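Local atomic coordinates of clavulanic acid biosynthesis oligopeptide binding protein 2 (Streptomyces clavuligerus, PDB entry 2WOL), a protein that probably binds oligopeptides as a solute-binding protein of the clavulanic acid biosynthetic pathway. Residues 393-398 with 448-453. Residues are numbered along the deposited sequence; the frame is centred on the assembly and turned at random.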
loop_
_atom_site.group_PDB
_atom_site.type_symbol
_atom_site.label_atom_id
_atom_site.label_comp_id
_atom_site.label_asym_id
_atom_site.label_seq_id
_atom_site.Cartn_x
_atom_site.Cartn_y
_atom_site.Cartn_z
ATOM N N ALA A 393 -14.356 28.063 6.111
ATOM C CA ALA A 393 -14.357 26.612 6.276
ATOM C C ALA A 393 -13.161 26.143 7.096
ATOM O O ALA A 393 -12.297 26.943 7.464
ATOM C CB ALA A 393 -14.398 25.910 4.912
ATOM N N VAL A 394 -13.133 24.843 7.382
ATOM C CA VAL A 394 -12.072 24.225 8.171
ATOM C C VAL A 394 -11.441 23.074 7.395
ATOM O O VAL A 394 -12.145 22.231 6.829
ATOM C CB VAL A 394 -12.603 23.697 9.540
ATOM C CG1 VAL A 394 -11.481 23.087 10.367
ATOM C CG2 VAL A 394 -13.282 24.815 10.325
ATOM N N ILE A 395 -10.110 23.051 7.381
ATOM C CA ILE A 395 -9.354 21.943 6.809
ATOM C C ILE A 395 -8.754 21.081 7.922
ATOM O O ILE A 395 -8.111 21.596 8.840
ATOM C CB ILE A 395 -8.266 22.428 5.793
ATOM C CG1 ILE A 395 -7.556 21.229 5.144
ATOM C CG2 ILE A 395 -7.281 23.429 6.441
ATOM C CD1 ILE A 395 -6.804 21.573 3.862
ATOM N N GLY A 396 -8.990 19.773 7.839
ATOM C CA GLY A 396 -8.438 18.819 8.799
ATOM C C GLY A 396 -7.101 18.275 8.335
ATOM O O GLY A 396 -6.909 18.008 7.146
ATOM N N THR A 397 -6.173 18.105 9.274
ATOM C CA THR A 397 -4.823 17.653 8.945
ATOM C C THR A 397 -4.111 17.031 10.152
ATOM O O THR A 397 -4.662 17.000 11.253
ATOM C CB THR A 397 -3.977 18.812 8.355
ATOM O OG1 THR A 397 -2.768 18.291 7.798
ATOM C CG2 THR A 397 -3.641 19.853 9.417
ATOM N N GLN A 398 -2.905 16.518 9.913
ATOM C CA GLN A 398 -1.982 16.061 10.958
ATOM C C GLN A 398 -0.936 17.138 11.190
ATOM O O GLN A 398 -0.695 17.969 10.312
ATOM C CB GLN A 398 -1.207 14.823 10.494
ATOM C CG GLN A 398 -1.978 13.540 10.293
ATOM C CD GLN A 398 -1.075 12.397 9.836
ATOM O OE1 GLN A 398 0.025 12.622 9.320
ATOM N NE2 GLN A 398 -1.533 11.167 10.030
ATOM N N LEU A 448 -12.653 20.100 4.248
ATOM C CA LEU A 448 -11.488 19.611 3.512
ATOM C C LEU A 448 -10.611 18.772 4.431
ATOM O O LEU A 448 -10.543 19.032 5.637
ATOM C CB LEU A 448 -10.657 20.769 2.942
ATOM C CG LEU A 448 -11.370 21.894 2.189
ATOM C CD1 LEU A 448 -11.554 23.092 3.116
ATOM C CD2 LEU A 448 -10.595 22.309 0.953
ATOM N N LEU A 449 -9.938 17.779 3.853
ATOM C CA LEU A 449 -9.049 16.882 4.595
ATOM C C LEU A 449 -7.791 16.617 3.787
ATOM O O LEU A 449 -7.873 16.314 2.591
ATOM C CB LEU A 449 -9.747 15.549 4.887
ATOM C CG LEU A 449 -10.913 15.566 5.879
ATOM C CD1 LEU A 449 -11.724 14.281 5.782
ATOM C CD2 LEU A 449 -10.380 15.769 7.302
ATOM N N VAL A 450 -6.635 16.722 4.440
ATOM C CA VAL A 450 -5.359 16.387 3.809
ATOM C C VAL A 450 -5.008 14.946 4.140
ATOM O O VAL A 450 -5.028 14.546 5.305
ATOM C CB VAL A 450 -4.207 17.300 4.304
ATOM C CG1 VAL A 450 -2.870 16.900 3.656
ATOM C CG2 VAL A 450 -4.516 18.757 4.021
ATOM N N THR A 451 -4.679 14.159 3.121
ATOM C CA THR A 451 -4.232 12.798 3.375
ATOM C C THR A 451 -3.327 12.256 2.276
ATOM O O THR A 451 -3.102 12.914 1.263
ATOM C CB THR A 451 -5.426 11.842 3.659
ATOM O OG1 THR A 451 -4.941 10.655 4.299
ATOM C CG2 THR A 451 -6.176 11.479 2.387
ATOM N N ASP A 452 -2.783 11.068 2.510
ATOM C CA ASP A 452 -2.095 10.319 1.470
ATOM C C ASP A 452 -2.618 8.891 1.481
ATOM O O ASP A 452 -3.172 8.441 2.486
ATOM C CB ASP A 452 -0.568 10.398 1.616
ATOM C CG ASP A 452 -0.033 9.632 2.817
ATOM O OD1 ASP A 452 -0.751 9.458 3.824
ATOM O OD2 ASP A 452 1.143 9.216 2.753
ATOM N N TRP A 453 -2.464 8.200 0.357
ATOM C CA TRP A 453 -3.068 6.891 0.163
ATOM C C TRP A 453 -2.208 6.045 -0.760
ATOM O O TRP A 453 -1.708 6.534 -1.771
ATOM C CB TRP A 453 -4.467 7.046 -0.441
ATOM C CG TRP A 453 -5.015 5.791 -1.058
ATOM C CD1 TRP A 453 -5.129 5.519 -2.393
ATOM C CD2 TRP A 453 -5.519 4.638 -0.369
ATOM N NE1 TRP A 453 -5.672 4.273 -2.577
ATOM C CE2 TRP A 453 -5.924 3.709 -1.354
ATOM C CE3 TRP A 453 -5.668 4.300 0.983
ATOM C CZ2 TRP A 453 -6.468 2.462 -1.030
ATOM C CZ3 TRP A 453 -6.220 3.064 1.302
ATOM C CH2 TRP A 453 -6.607 2.160 0.298
#
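Ile395 packs obliquely over Leu448 and Val450, and the tight part of the contact lies here. CG1 of Ile395, anti to the backbone N (chi1 -176°), lies 3.8 Å from Leu448 CB, and the near-extended chi2 (162°) carries CD1 on to 3.6 Å from Val450 CG2. Helix 401-414 covers this same face, touching Ile395 through Val409. Gly396 is held through both its backbone polar atoms, N donating to Leu448 O (2.8 Å, nearly straight at 172°) and O accepting from Val450 N at 3.0 Å. The two strands are parallel neighbours in the mixed sheet of this family 5 solute-binding protein; 391-398 also pairs with 418-425, and 448-453 with 303-309, so both are interior strands. On the face away from Ile395, Leu449 bends CD2 back to 3.9 Å from Gly396 CA, over a residue that has no side chain. Toward the ends packing thins: Leu448 N reaches Val394 O only weakly, at 3.4 Å, and partly exposed Ala393 touches Leu448 CD1 loosely through CB, at 4.4 Å. Beyond Thr397, whose OG1 lies beside Val450 CB, the strands diverge, and Trp453 turns instead to Phe463 and Trp480.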